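Local structure of uncharacterized protein AF_1796 (Archaeoglobus fulgidus, 1VIM) at residues M40-G54 with T84-I96. The protein is of unknown function but may bind carbohydrate derivatives and act as an isomerase. Sequence-based numbering, arbitrary orientation.
Sequences MIKLIDSARSIFVIG and TPRITDQDVLVGI. Unlike the reference sequence in segment 84-96: G95 (reference Ala). With FMT (formic acid), chain G.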
loop_
_atom_site.group_PDB
_atom_site.type_symbol
_atom_site.label_atom_id
_atom_site.label_comp_id
_atom_site.label_asym_id
_atom_site.label_seq_id
_atom_site.Cartn_x
_atom_site.Cartn_y
_atom_site.Cartn_z
ATOM N N MET A 40 -11.736 15.645 20.860
ATOM C CA MET A 40 -11.275 15.006 19.620
ATOM C C MET A 40 -12.211 15.304 18.450
ATOM O O MET A 40 -11.761 15.680 17.362
ATOM C CB MET A 40 -11.119 13.489 19.818
ATOM C CG MET A 40 -10.720 12.743 18.552
ATOM S SD MET A 40 -10.300 11.032 18.928
ATOM C CE MET A 40 -9.771 10.450 17.294
ATOM N N ILE A 41 -13.521 15.163 18.676
ATOM C CA ILE A 41 -14.498 15.509 17.637
ATOM C C ILE A 41 -14.360 16.970 17.218
ATOM O O ILE A 41 -14.369 17.291 16.032
ATOM C CB ILE A 41 -15.941 15.212 18.105
ATOM C CG1 ILE A 41 -16.117 13.700 18.195
ATOM C CG2 ILE A 41 -16.987 15.789 17.119
ATOM C CD1 ILE A 41 -17.425 13.263 18.850
ATOM N N LYS A 42 -14.228 17.867 18.200
ATOM C CA LYS A 42 -14.070 19.281 17.908
ATOM C C LYS A 42 -12.854 19.570 17.008
ATOM O O LYS A 42 -12.967 20.343 16.043
ATOM C CB LYS A 42 -13.977 20.094 19.204
ATOM C CG LYS A 42 -13.823 21.589 18.985
ATOM N N LEU A 43 -11.702 18.946 17.300
ATOM C CA LEU A 43 -10.520 19.155 16.450
ATOM C C LEU A 43 -10.714 18.581 15.049
ATOM O O LEU A 43 -10.314 19.196 14.049
ATOM C CB LEU A 43 -9.242 18.585 17.070
ATOM C CG LEU A 43 -8.647 19.267 18.301
ATOM C CD1 LEU A 43 -7.231 18.761 18.522
ATOM C CD2 LEU A 43 -8.626 20.773 18.122
ATOM N N ILE A 44 -11.300 17.387 14.955
ATOM C CA ILE A 44 -11.590 16.818 13.637
ATOM C C ILE A 44 -12.508 17.744 12.819
ATOM O O ILE A 44 -12.296 17.970 11.630
ATOM C CB ILE A 44 -12.193 15.382 13.783
ATOM C CG1 ILE A 44 -11.080 14.389 14.158
ATOM C CG2 ILE A 44 -12.889 14.935 12.483
ATOM C CD1 ILE A 44 -11.637 13.013 14.673
ATOM N N ASP A 45 -13.518 18.306 13.479
ATOM C CA ASP A 45 -14.485 19.164 12.804
ATOM C C ASP A 45 -13.914 20.524 12.417
ATOM O O ASP A 45 -14.335 21.086 11.412
ATOM C CB ASP A 45 -15.675 19.421 13.723
ATOM C CG ASP A 45 -16.758 18.416 13.568
ATOM O OD1 ASP A 45 -16.848 17.718 12.515
ATOM O OD2 ASP A 45 -17.585 18.266 14.490
ATOM N N SER A 46 -12.961 21.029 13.199
ATOM C CA SER A 46 -12.466 22.399 13.003
ATOM C C SER A 46 -11.216 22.484 12.121
ATOM O O SER A 46 -10.841 23.540 11.638
ATOM C CB SER A 46 -12.201 23.093 14.336
ATOM O OG SER A 46 -13.308 22.926 15.194
ATOM N N ALA A 47 -10.551 21.360 11.909
ATOM C CA ALA A 47 -9.374 21.327 11.072
ATOM C C ALA A 47 -9.723 21.620 9.614
ATOM O O ALA A 47 -10.820 21.301 9.140
ATOM C CB ALA A 47 -8.772 19.964 11.171
ATOM N N ARG A 48 -8.770 22.166 8.886
ATOM C CA ARG A 48 -8.904 22.249 7.439
ATOM C C ARG A 48 -8.996 20.857 6.822
ATOM O O ARG A 48 -9.888 20.580 6.029
ATOM C CB ARG A 48 -7.703 22.984 6.885
ATOM C CG ARG A 48 -7.665 23.074 5.378
ATOM C CD ARG A 48 -6.375 23.715 4.827
ATOM N NE ARG A 48 -5.315 22.715 4.850
ATOM C CZ ARG A 48 -4.476 22.456 3.856
ATOM N NH1 ARG A 48 -4.483 23.185 2.727
ATOM N NH2 ARG A 48 -3.617 21.440 4.000
ATOM N N SER A 49 -8.055 19.986 7.192
ATOM C CA SER A 49 -8.080 18.596 6.760
ATOM C C SER A 49 -7.438 17.734 7.822
ATOM O O SER A 49 -6.751 18.240 8.705
ATOM C CB SER A 49 -7.384 18.375 5.426
ATOM O OG SER A 49 -7.600 19.375 4.468
ATOM N N ILE A 50 -7.731 16.437 7.756
ATOM C CA ILE A 50 -7.311 15.474 8.754
ATOM C C ILE A 50 -6.307 14.545 8.097
ATOM O O ILE A 50 -6.528 14.049 6.988
ATOM C CB ILE A 50 -8.521 14.661 9.290
ATOM C CG1 ILE A 50 -9.579 15.621 9.857
ATOM C CG2 ILE A 50 -8.064 13.633 10.334
ATOM C CD1 ILE A 50 -10.954 15.414 9.278
ATOM N N PHE A 51 -5.201 14.325 8.801
ATOM C CA PHE A 51 -4.200 13.375 8.364
ATOM C C PHE A 51 -4.132 12.280 9.406
ATOM O O PHE A 51 -4.234 12.582 10.617
ATOM C CB PHE A 51 -2.833 14.054 8.263
ATOM C CG PHE A 51 -2.710 15.062 7.136
ATOM C CD1 PHE A 51 -3.435 16.261 7.133
ATOM C CD2 PHE A 51 -1.819 14.840 6.088
ATOM C CE1 PHE A 51 -3.302 17.173 6.087
ATOM C CE2 PHE A 51 -1.659 15.760 5.068
ATOM C CZ PHE A 51 -2.405 16.908 5.049
ATOM N N VAL A 52 -3.946 11.025 8.984
ATOM C CA VAL A 52 -3.859 9.923 9.952
ATOM C C VAL A 52 -2.569 9.145 9.778
ATOM O O VAL A 52 -2.031 9.046 8.653
ATOM C CB VAL A 52 -5.051 8.955 9.884
ATOM C CG1 VAL A 52 -6.359 9.725 9.965
ATOM C CG2 VAL A 52 -4.957 8.080 8.639
ATOM N N ILE A 53 -2.061 8.581 10.878
ATOM C CA ILE A 53 -0.854 7.754 10.793
ATOM C C ILE A 53 -0.849 6.686 11.861
ATOM O O ILE A 53 -1.233 6.947 13.006
ATOM C CB ILE A 53 0.447 8.602 10.873
ATOM C CG1 ILE A 53 1.688 7.704 10.685
ATOM C CG2 ILE A 53 0.541 9.360 12.213
ATOM C CD1 ILE A 53 2.963 8.470 10.540
ATOM N N GLY A 54 -0.407 5.485 11.485
ATOM C CA GLY A 54 0.036 4.468 12.428
ATOM C C GLY A 54 1.024 3.574 11.727
ATOM O O GLY A 54 1.089 3.589 10.495
ATOM N N THR A 84 -1.642 12.301 -0.782
ATOM C CA THR A 84 -1.575 13.142 0.408
ATOM C C THR A 84 -0.766 14.401 0.137
ATOM O O THR A 84 0.402 14.316 -0.243
ATOM C CB THR A 84 -0.933 12.340 1.517
ATOM O OG1 THR A 84 -1.800 11.213 1.773
ATOM C CG2 THR A 84 -0.822 13.161 2.827
ATOM N N PRO A 85 -1.358 15.575 0.344
ATOM C CA PRO A 85 -0.631 16.819 0.103
ATOM C C PRO A 85 0.121 17.294 1.352
ATOM O O PRO A 85 0.072 16.645 2.403
ATOM C CB PRO A 85 -1.771 17.784 -0.225
ATOM C CG PRO A 85 -2.874 17.374 0.765
ATOM C CD PRO A 85 -2.759 15.815 0.749
ATOM N N ARG A 86 0.809 18.429 1.197
ATOM C CA ARG A 86 1.507 19.073 2.304
ATOM C C ARG A 86 0.608 19.277 3.528
ATOM O O ARG A 86 -0.460 19.895 3.439
ATOM C CB ARG A 86 1.980 20.448 1.796
ATOM C CG ARG A 86 2.653 21.265 2.843
ATOM C CD ARG A 86 2.999 22.685 2.389
ATOM N NE ARG A 86 4.099 22.668 1.428
ATOM C CZ ARG A 86 5.392 22.661 1.759
ATOM N NH1 ARG A 86 5.768 22.651 3.027
ATOM N NH2 ARG A 86 6.314 22.638 0.807
ATOM N N ILE A 87 1.050 18.811 4.681
ATOM C CA ILE A 87 0.330 19.144 5.912
ATOM C C ILE A 87 0.660 20.597 6.342
ATOM O O ILE A 87 1.771 21.090 6.119
ATOM C CB ILE A 87 0.657 18.126 7.032
ATOM C CG1 ILE A 87 -0.384 18.207 8.161
ATOM C CG2 ILE A 87 2.113 18.309 7.541
ATOM C CD1 ILE A 87 -0.251 17.089 9.213
ATOM N N THR A 88 -0.311 21.275 6.938
ATOM C CA THR A 88 -0.142 22.684 7.289
ATOM C C THR A 88 -0.569 22.941 8.721
ATOM O O THR A 88 -1.165 22.078 9.383
ATOM C CB THR A 88 -1.015 23.600 6.375
ATOM O OG1 THR A 88 -2.405 23.453 6.726
ATOM C CG2 THR A 88 -0.838 23.262 4.895
ATOM N N ASP A 89 -0.355 24.185 9.156
ATOM C CA ASP A 89 -0.731 24.595 10.504
ATOM C C ASP A 89 -2.252 24.751 10.732
ATOM O O ASP A 89 -2.658 25.113 11.852
ATOM C CB ASP A 89 0.054 25.849 10.934
ATOM C CG ASP A 89 -0.265 27.080 10.113
ATOM O OD1 ASP A 89 -1.285 27.111 9.391
ATOM O OD2 ASP A 89 0.485 28.092 10.176
ATOM N N GLN A 90 -3.081 24.470 9.723
ATOM C CA GLN A 90 -4.526 24.439 9.925
ATOM C C GLN A 90 -5.079 23.023 10.021
ATOM O O GLN A 90 -6.300 22.839 10.153
ATOM C CB GLN A 90 -5.239 25.149 8.783
ATOM C CG GLN A 90 -4.898 26.638 8.703
ATOM C CD GLN A 90 -5.919 27.393 7.893
ATOM O OE1 GLN A 90 -6.677 26.804 7.120
ATOM N NE2 GLN A 90 -5.979 28.705 8.107
ATOM N N ASP A 91 -4.197 22.022 9.926
ATOM C CA ASP A 91 -4.643 20.641 9.878
ATOM C C ASP A 91 -4.527 19.952 11.235
ATOM O O ASP A 91 -3.971 20.492 12.186
ATOM C CB ASP A 91 -3.825 19.904 8.799
ATOM C CG ASP A 91 -4.000 20.516 7.454
ATOM O OD1 ASP A 91 -5.155 20.905 7.091
ATOM O OD2 ASP A 91 -3.044 20.660 6.673
ATOM N N VAL A 92 -5.059 18.740 11.303
ATOM C CA VAL A 92 -4.891 17.912 12.481
ATOM C C VAL A 92 -4.358 16.556 12.051
ATOM O O VAL A 92 -4.808 15.996 11.055
ATOM C CB VAL A 92 -6.197 17.793 13.288
ATOM C CG1 VAL A 92 -7.281 17.109 12.502
ATOM C CG2 VAL A 92 -5.954 17.073 14.625
ATOM N N LEU A 93 -3.404 16.056 12.807
ATOM C CA LEU A 93 -2.855 14.719 12.622
ATOM C C LEU A 93 -3.399 13.847 13.728
ATOM O O LEU A 93 -3.363 14.239 14.906
ATOM C CB LEU A 93 -1.331 14.787 12.736
ATOM C CG LEU A 93 -0.562 13.464 12.639
ATOM C CD1 LEU A 93 -0.803 12.744 11.280
ATOM C CD2 LEU A 93 0.910 13.736 12.836
ATOM N N VAL A 94 -3.898 12.674 13.358
ATOM C CA VAL A 94 -4.342 11.674 14.327
ATOM C C VAL A 94 -3.317 10.546 14.260
ATOM O O VAL A 94 -3.194 9.867 13.242
ATOM C CB VAL A 94 -5.751 11.130 14.015
ATOM C CG1 VAL A 94 -6.148 10.088 15.074
ATOM C CG2 VAL A 94 -6.781 12.300 13.956
ATOM N N GLY A 95 -2.592 10.334 15.347
ATOM C CA GLY A 95 -1.590 9.288 15.432
ATOM C C GLY A 95 -2.058 8.183 16.346
ATOM O O GLY A 95 -2.505 8.429 17.467
ATOM N N ILE A 96 -1.950 6.955 15.879
ATOM C CA ILE A 96 -2.386 5.783 16.637
ATOM C C ILE A 96 -1.182 4.955 17.010
ATOM O O ILE A 96 -0.443 4.495 16.145
ATOM C CB ILE A 96 -3.347 4.941 15.778
ATOM C CG1 ILE A 96 -4.530 5.791 15.325
ATOM C CG2 ILE A 96 -3.822 3.707 16.571
ATOM C CD1 ILE A 96 -5.483 5.045 14.433
HETATM C C FMT G . 2.700 15.694 4.466
HETATM O O1 FMT G . 3.183 16.827 4.432
HETATM O O2 FMT G . 3.346 14.633 4.427
HETATM O O HOH W 1 -1.798 21.365 1.578
#
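F51 and V92 carry the buried part of this contact, in the five-stranded parallel sheet of an SIS domain. Strand 50-53 lies between strands 76-78 and 92-96 in that sheet. F51 N donates to V92 O, and F51 O accepts from V94 N at 2.8 Å. The ladder continues through I53 to I96.

The F51 ring leaves the sheet on the side of L93 and I53. I87 lies over one ring face, a CH-pi contact with CG1 3.7 Å from the F51 ring centroid. P85 O meets the same ring edge-on in its plane, 3.3 Å from F51 CE2. Y77 of strand 76-78 also meets the F51 ring. On the opposite side of the sheet, V92 faces helix 34-46. With chi1 at 63°, V92 CG1 is turned onto A47 CB, 3.5 Å away, closer than carbons usually pack. I50 lies alongside V92.

The solvent side is polar: bonds and a water, rather than close carbon packing, hold it. R48 is exposed and reaches back over the T88-D91 type I turn. Bent at chi3 (79°), its chain presents NE and NH2 side-on to the D91 carboxylate. Both carboxylate oxygens use their syn lone pairs in this salt bridge. Water 1 links R48 NH2 to R86 O. Beyond it, R86 binds backbone oxygens of A190 and E189 of the second subunit.

D91 itself is buried. T88 N and T88 OG1 also donate to OD2, which fixes the carboxylate. The R48 NE bond to D91 OD1, 2.9 Å long, lies almost exactly in the guanidinium plane.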